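Local coordinates for protein beta-phosphoglucomutase (Clostridium difficile, PDB 4GIB) that probably interconverts beta-D-glucose 1-phosphate and beta-D-glucose 6-phosphate, as a magnesium-dependent phosphomutase of the haloacid dehalogenase-like superfamily, at residues 45-50 with 99-104; 104-109 with 141-146. All coordinates share one frame; numbering follows the deposited sequence.

Interactions 1 and 2 are strung along the chain in series, their centres about 10 Å apart, and both draw on helix 91-109. Interaction 1 sets the middle of that helix against helix 41-53, within the helical cap; interaction 2 takes its C-terminal end to the loop that follows strand 134-137 and leads into helix 144-151 of the Rossmann-like core. Y104 belongs to both segments of the shared helix, and the contacts also adjoin through packing of A47 on Y105 and of M46 on L108. One helix thus serves two purposes, building the cap and meeting the core beside predicted substrate-binding residues.

Interaction 1: residues 45-50 with 99-104; sequences YMAWRK and EEKNNY
The axes of segments 45-50 and 99-104, parts of helices 41-53 and 91-109, run roughly antiparallel, at 145° to each other and 8.8 Å apart at closest approach, with A47 and K101 facing each other where the two backbones come nearest. The small side chain of A47 is consistent with so close an approach: its CB rests 3.6 Å from CE of K101. From there the lysine runs on along the W48 indole. Its CG stands anti to the backbone N (chi1 177°), and a bend at chi2 (-85°) lays the remaining chain over one face of the ring system. CG lies above the six-membered ring, 3.5 Å from W48 CE3, while CE sits over the five-membered ring with its closest atom, W48 CE2, 3.4 Å away, a CH-pi contact. NZ makes an off-centre cation-pi interaction, 4.0 Å from the centroid of the same five-membered ring of W48, and its hydrogen bond goes to H44, one helical turn before W48. Ring and bond together would fix the ammonium group. On the other flank, the Y104 ring is approached edge-on by A47, whose CA is 3.6 Å from Y104 CD2, and the carbonyl oxygen of M46 lies in the ring plane. Over one face of Y104 stretches K50, fully extended, its CD making a CH-pi contact and its NZ a cation-pi interaction, 4.5 Å from the Y104 centroid. W48 also packs on S75 of helix 72-82. Two lysine-on-aromatic pairs flanking an alanine thus join helices of the alpha-helical cap of a haloacid dehalogenase-like enzyme, and W48 and K101 are predicted to bind substrate.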
# COMPACT_ATOMS: atom_id res chain seq x y z
N TYR A 45 -7.43 3.86 -11.00
CA TYR A 45 -7.17 4.60 -12.23
C TYR A 45 -8.42 4.75 -13.11
O TYR A 45 -8.64 5.79 -13.68
CB TYR A 45 -6.04 3.96 -13.01
CG TYR A 45 -5.98 4.40 -14.44
CD1 TYR A 45 -5.47 5.65 -14.79
CD2 TYR A 45 -6.46 3.59 -15.45
CE1 TYR A 45 -5.43 6.07 -16.11
CE2 TYR A 45 -6.42 3.99 -16.78
CZ TYR A 45 -5.89 5.23 -17.11
OH TYR A 45 -5.87 5.64 -18.43
N MET A 46 -9.20 3.69 -13.23
CA MET A 46 -10.44 3.74 -14.00
C MET A 46 -11.40 4.73 -13.36
O MET A 46 -12.08 5.49 -14.05
CB MET A 46 -11.10 2.35 -14.07
CG MET A 46 -10.40 1.39 -15.01
SD MET A 46 -11.19 -0.22 -15.13
CE MET A 46 -10.76 -0.94 -13.56
N ALA A 47 -11.46 4.69 -12.02
CA ALA A 47 -12.33 5.58 -11.25
C ALA A 47 -11.87 7.03 -11.32
O ALA A 47 -12.70 7.94 -11.47
CB ALA A 47 -12.43 5.13 -9.79
N TRP A 48 -10.56 7.26 -11.21
CA TRP A 48 -10.03 8.63 -11.28
C TRP A 48 -10.14 9.17 -12.70
O TRP A 48 -10.51 10.34 -12.90
CB TRP A 48 -8.58 8.74 -10.78
CG TRP A 48 -8.39 8.74 -9.27
CD1 TRP A 48 -7.61 7.90 -8.54
CD2 TRP A 48 -9.01 9.64 -8.32
NE1 TRP A 48 -7.69 8.22 -7.21
CE2 TRP A 48 -8.53 9.28 -7.05
CE3 TRP A 48 -9.91 10.71 -8.43
CZ2 TRP A 48 -8.93 9.95 -5.88
CZ3 TRP A 48 -10.31 11.37 -7.27
CH2 TRP A 48 -9.82 10.99 -6.01
N ARG A 49 -9.85 8.32 -13.69
CA ARG A 49 -9.92 8.74 -15.08
C ARG A 49 -11.29 9.31 -15.45
O ARG A 49 -11.37 10.30 -16.16
CB ARG A 49 -9.58 7.57 -15.99
CG ARG A 49 -9.55 7.94 -17.44
CD ARG A 49 -9.13 6.77 -18.26
NE ARG A 49 -10.07 5.66 -18.15
CZ ARG A 49 -9.91 4.49 -18.76
NH1 ARG A 49 -8.84 4.29 -19.52
NH2 ARG A 49 -10.81 3.53 -18.60
N LYS A 50 -12.36 8.68 -14.99
CA LYS A 50 -13.73 9.14 -15.29
C LYS A 50 -14.01 10.54 -14.70
O LYS A 50 -14.58 11.39 -15.36
CB LYS A 50 -14.76 8.12 -14.77
CG LYS A 50 -16.20 8.45 -15.10
CD LYS A 50 -17.14 7.34 -14.64
CE LYS A 50 -18.60 7.74 -14.86
NZ LYS A 50 -19.54 6.74 -14.31
N GLU A 99 -16.38 11.81 -3.60
CA GLU A 99 -17.47 10.90 -3.30
C GLU A 99 -17.90 10.11 -4.53
O GLU A 99 -18.06 8.89 -4.46
CB GLU A 99 -18.67 11.66 -2.73
CG GLU A 99 -19.89 10.78 -2.42
CD GLU A 99 -20.93 11.50 -1.56
OE1 GLU A 99 -20.56 12.40 -0.78
OE2 GLU A 99 -22.13 11.13 -1.63
N GLU A 100 -18.10 10.83 -5.63
CA GLU A 100 -18.54 10.23 -6.88
C GLU A 100 -17.50 9.21 -7.33
O GLU A 100 -17.85 8.12 -7.78
CB GLU A 100 -18.77 11.31 -7.95
CG GLU A 100 -19.12 10.75 -9.32
CD GLU A 100 -19.32 11.81 -10.40
OE1 GLU A 100 -19.33 11.42 -11.59
OE2 GLU A 100 -19.45 13.03 -10.07
N LYS A 101 -16.24 9.56 -7.20
CA LYS A 101 -15.17 8.67 -7.56
C LYS A 101 -15.16 7.46 -6.63
O LYS A 101 -15.02 6.32 -7.10
CB LYS A 101 -13.82 9.40 -7.50
CG LYS A 101 -12.59 8.53 -7.79
CD LYS A 101 -12.05 7.79 -6.56
CE LYS A 101 -10.93 6.82 -6.98
NZ LYS A 101 -10.28 6.14 -5.86
N ASN A 102 -15.29 7.69 -5.33
CA ASN A 102 -15.29 6.59 -4.37
C ASN A 102 -16.40 5.58 -4.70
O ASN A 102 -16.15 4.38 -4.81
CB ASN A 102 -15.42 7.11 -2.94
CG ASN A 102 -15.16 6.03 -1.87
OD1 ASN A 102 -14.31 5.16 -2.04
ND2 ASN A 102 -15.84 6.14 -0.75
N ASN A 103 -17.63 6.07 -4.86
CA ASN A 103 -18.76 5.20 -5.21
C ASN A 103 -18.44 4.34 -6.43
O ASN A 103 -18.73 3.16 -6.47
CB ASN A 103 -20.02 6.02 -5.49
CG ASN A 103 -20.56 6.71 -4.25
OD1 ASN A 103 -20.26 6.32 -3.11
ND2 ASN A 103 -21.39 7.74 -4.46
N TYR A 104 -17.81 4.95 -7.43
CA TYR A 104 -17.47 4.21 -8.63
C TYR A 104 -16.36 3.19 -8.34
O TYR A 104 -16.44 2.06 -8.80
CB TYR A 104 -17.12 5.16 -9.78
CG TYR A 104 -16.94 4.45 -11.10
CD1 TYR A 104 -17.94 3.62 -11.60
CD2 TYR A 104 -15.79 4.61 -11.86
CE1 TYR A 104 -17.79 2.95 -12.80
CE2 TYR A 104 -15.63 3.94 -13.08
CZ TYR A 104 -16.63 3.12 -13.54
OH TYR A 104 -16.49 2.47 -14.73

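Interaction 2: residues 104-109 with 141-146; sequences YYVSLI and SKNAIN. With PO4 (phosphate ion), chain F.
N143 and N146 carry the direct contact with Y105, V106 and I109 of segment 104-109, the end of helix 91-109. At S141 the chain enters a type I turn ending at A144, and the serine hydroxyl shapes it further: OG accepts the backbone N-H of N143 at 3.0 Å, an ST turn, and donates to O2 of a phosphate ion. A water lies between this hydroxyl and Y105 OH, though its very short approach to the serine is doubtful. The backbone N-H of K142 donates to O3 of the same phosphate, N to O3 2.8 Å. N143 then turns its amide toward the helix. With CG anti to the carbonyl carbon (chi1 -77°), ND2 reaches O2 of the phosphate at 2.9 Å in an almost straight bond (174°) and also donates to OD1 of N102 on helix 91-109, so the amide is held from two directions. That same ND2 lies at the edge of the Y105 ring, 3.9 Å from CD2, with ring and amide planes 56° apart. OD1 of N143 meets a methyl instead, 3.5 Å from V106 CG2. Within the first turn of helix 144-151, N146 crosses I109 obliquely, its ND2 3.9 Å from I109 CD1, while that nitrogen is hydrogen-bonded to OD1 of D110 just beyond the first segment. R72 joins the phosphate from helix 72-82. The ion probably came from the crystallisation liquor, yet it sits among residues predicted to bind substrate, consistent with a phosphate-binding spot in the cleft between the cap and Rossmann-like core of a phosphomutase of this superfamily.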
# COMPACT_ATOMS: atom_id res chain seq x y z
N TYR A 104 -17.81 4.95 -7.43
CA TYR A 104 -17.47 4.21 -8.63
C TYR A 104 -16.36 3.19 -8.34
O TYR A 104 -16.44 2.06 -8.80
CB TYR A 104 -17.12 5.16 -9.78
CG TYR A 104 -16.94 4.45 -11.10
CD1 TYR A 104 -17.94 3.62 -11.60
CD2 TYR A 104 -15.79 4.61 -11.86
CE1 TYR A 104 -17.79 2.95 -12.80
CE2 TYR A 104 -15.63 3.94 -13.08
CZ TYR A 104 -16.63 3.12 -13.54
OH TYR A 104 -16.49 2.47 -14.73
N TYR A 105 -15.37 3.57 -7.53
CA TYR A 105 -14.28 2.65 -7.16
C TYR A 105 -14.84 1.45 -6.36
O TYR A 105 -14.50 0.29 -6.65
CB TYR A 105 -13.18 3.38 -6.37
CG TYR A 105 -12.12 2.45 -5.83
CD1 TYR A 105 -11.18 1.87 -6.68
CD2 TYR A 105 -12.06 2.14 -4.46
CE1 TYR A 105 -10.22 0.99 -6.19
CE2 TYR A 105 -11.10 1.28 -3.96
CZ TYR A 105 -10.18 0.70 -4.83
OH TYR A 105 -9.22 -0.17 -4.35
N VAL A 106 -15.71 1.73 -5.40
CA VAL A 106 -16.32 0.71 -4.54
C VAL A 106 -17.13 -0.29 -5.37
O VAL A 106 -17.19 -1.48 -5.06
CB VAL A 106 -17.19 1.38 -3.45
CG1 VAL A 106 -18.18 0.37 -2.77
CG2 VAL A 106 -16.28 2.07 -2.43
N SER A 107 -17.73 0.19 -6.44
CA SER A 107 -18.50 -0.65 -7.31
C SER A 107 -17.59 -1.61 -8.06
O SER A 107 -17.95 -2.74 -8.33
CB SER A 107 -19.27 0.22 -8.30
OG SER A 107 -19.97 -0.59 -9.20
N LEU A 108 -16.39 -1.16 -8.41
CA LEU A 108 -15.44 -2.02 -9.11
C LEU A 108 -14.85 -3.07 -8.19
O LEU A 108 -14.81 -4.23 -8.54
CB LEU A 108 -14.32 -1.20 -9.75
CG LEU A 108 -14.77 -0.22 -10.84
CD1 LEU A 108 -13.60 0.63 -11.28
CD2 LEU A 108 -15.39 -0.95 -12.02
N ILE A 109 -14.41 -2.67 -7.00
CA ILE A 109 -13.77 -3.64 -6.08
C ILE A 109 -14.72 -4.62 -5.42
O ILE A 109 -14.28 -5.62 -4.87
CB ILE A 109 -12.91 -2.97 -4.99
CG1 ILE A 109 -13.75 -2.02 -4.13
CG2 ILE A 109 -11.73 -2.25 -5.63
CD1 ILE A 109 -12.98 -1.40 -3.00
N SER A 141 -5.54 3.67 1.74
CA SER A 141 -6.93 3.56 1.34
C SER A 141 -7.86 3.23 2.50
O SER A 141 -7.64 2.26 3.23
CB SER A 141 -7.04 2.44 0.26
OG SER A 141 -8.38 2.04 0.03
N LYS A 142 -8.90 4.04 2.66
CA LYS A 142 -9.92 3.80 3.68
C LYS A 142 -10.83 2.66 3.24
O LYS A 142 -11.75 2.31 3.95
CB LYS A 142 -10.74 5.07 3.95
CG LYS A 142 -9.93 6.20 4.55
CD LYS A 142 -10.77 7.42 4.90
CE LYS A 142 -11.28 8.16 3.66
NZ LYS A 142 -12.05 9.37 4.06
N ASN A 143 -10.56 2.09 2.06
CA ASN A 143 -11.32 0.96 1.53
C ASN A 143 -10.56 -0.35 1.70
O ASN A 143 -10.98 -1.38 1.18
CB ASN A 143 -11.63 1.19 0.04
CG ASN A 143 -12.75 2.17 -0.18
OD1 ASN A 143 -13.88 1.88 0.15
ND2 ASN A 143 -12.46 3.33 -0.78
N ALA A 144 -9.47 -0.31 2.45
CA ALA A 144 -8.63 -1.48 2.63
C ALA A 144 -9.37 -2.63 3.30
O ALA A 144 -9.22 -3.79 2.89
CB ALA A 144 -7.37 -1.12 3.39
N ILE A 145 -10.16 -2.31 4.32
CA ILE A 145 -10.95 -3.30 5.07
C ILE A 145 -11.92 -4.02 4.11
O ILE A 145 -11.95 -5.25 4.03
CB ILE A 145 -11.70 -2.66 6.27
CG1 ILE A 145 -10.68 -2.13 7.30
CG2 ILE A 145 -12.65 -3.68 6.97
CD1 ILE A 145 -11.31 -1.57 8.57
N ASN A 146 -12.69 -3.24 3.36
CA ASN A 146 -13.62 -3.79 2.38
C ASN A 146 -12.88 -4.77 1.43
O ASN A 146 -13.37 -5.86 1.15
CB ASN A 146 -14.29 -2.65 1.58
CG ASN A 146 -15.45 -3.15 0.69
OD1 ASN A 146 -16.06 -4.18 0.96
ND2 ASN A 146 -15.75 -2.39 -0.37
P PO4 F . -9.32 5.34 -1.02
O1 PO4 F . -7.83 5.49 -1.30
O2 PO4 F . -9.65 3.91 -1.32
O3 PO4 F . -9.61 5.64 0.43
O4 PO4 F . -10.13 6.27 -1.88
O HOH W 1 -8.23 0.07 -1.58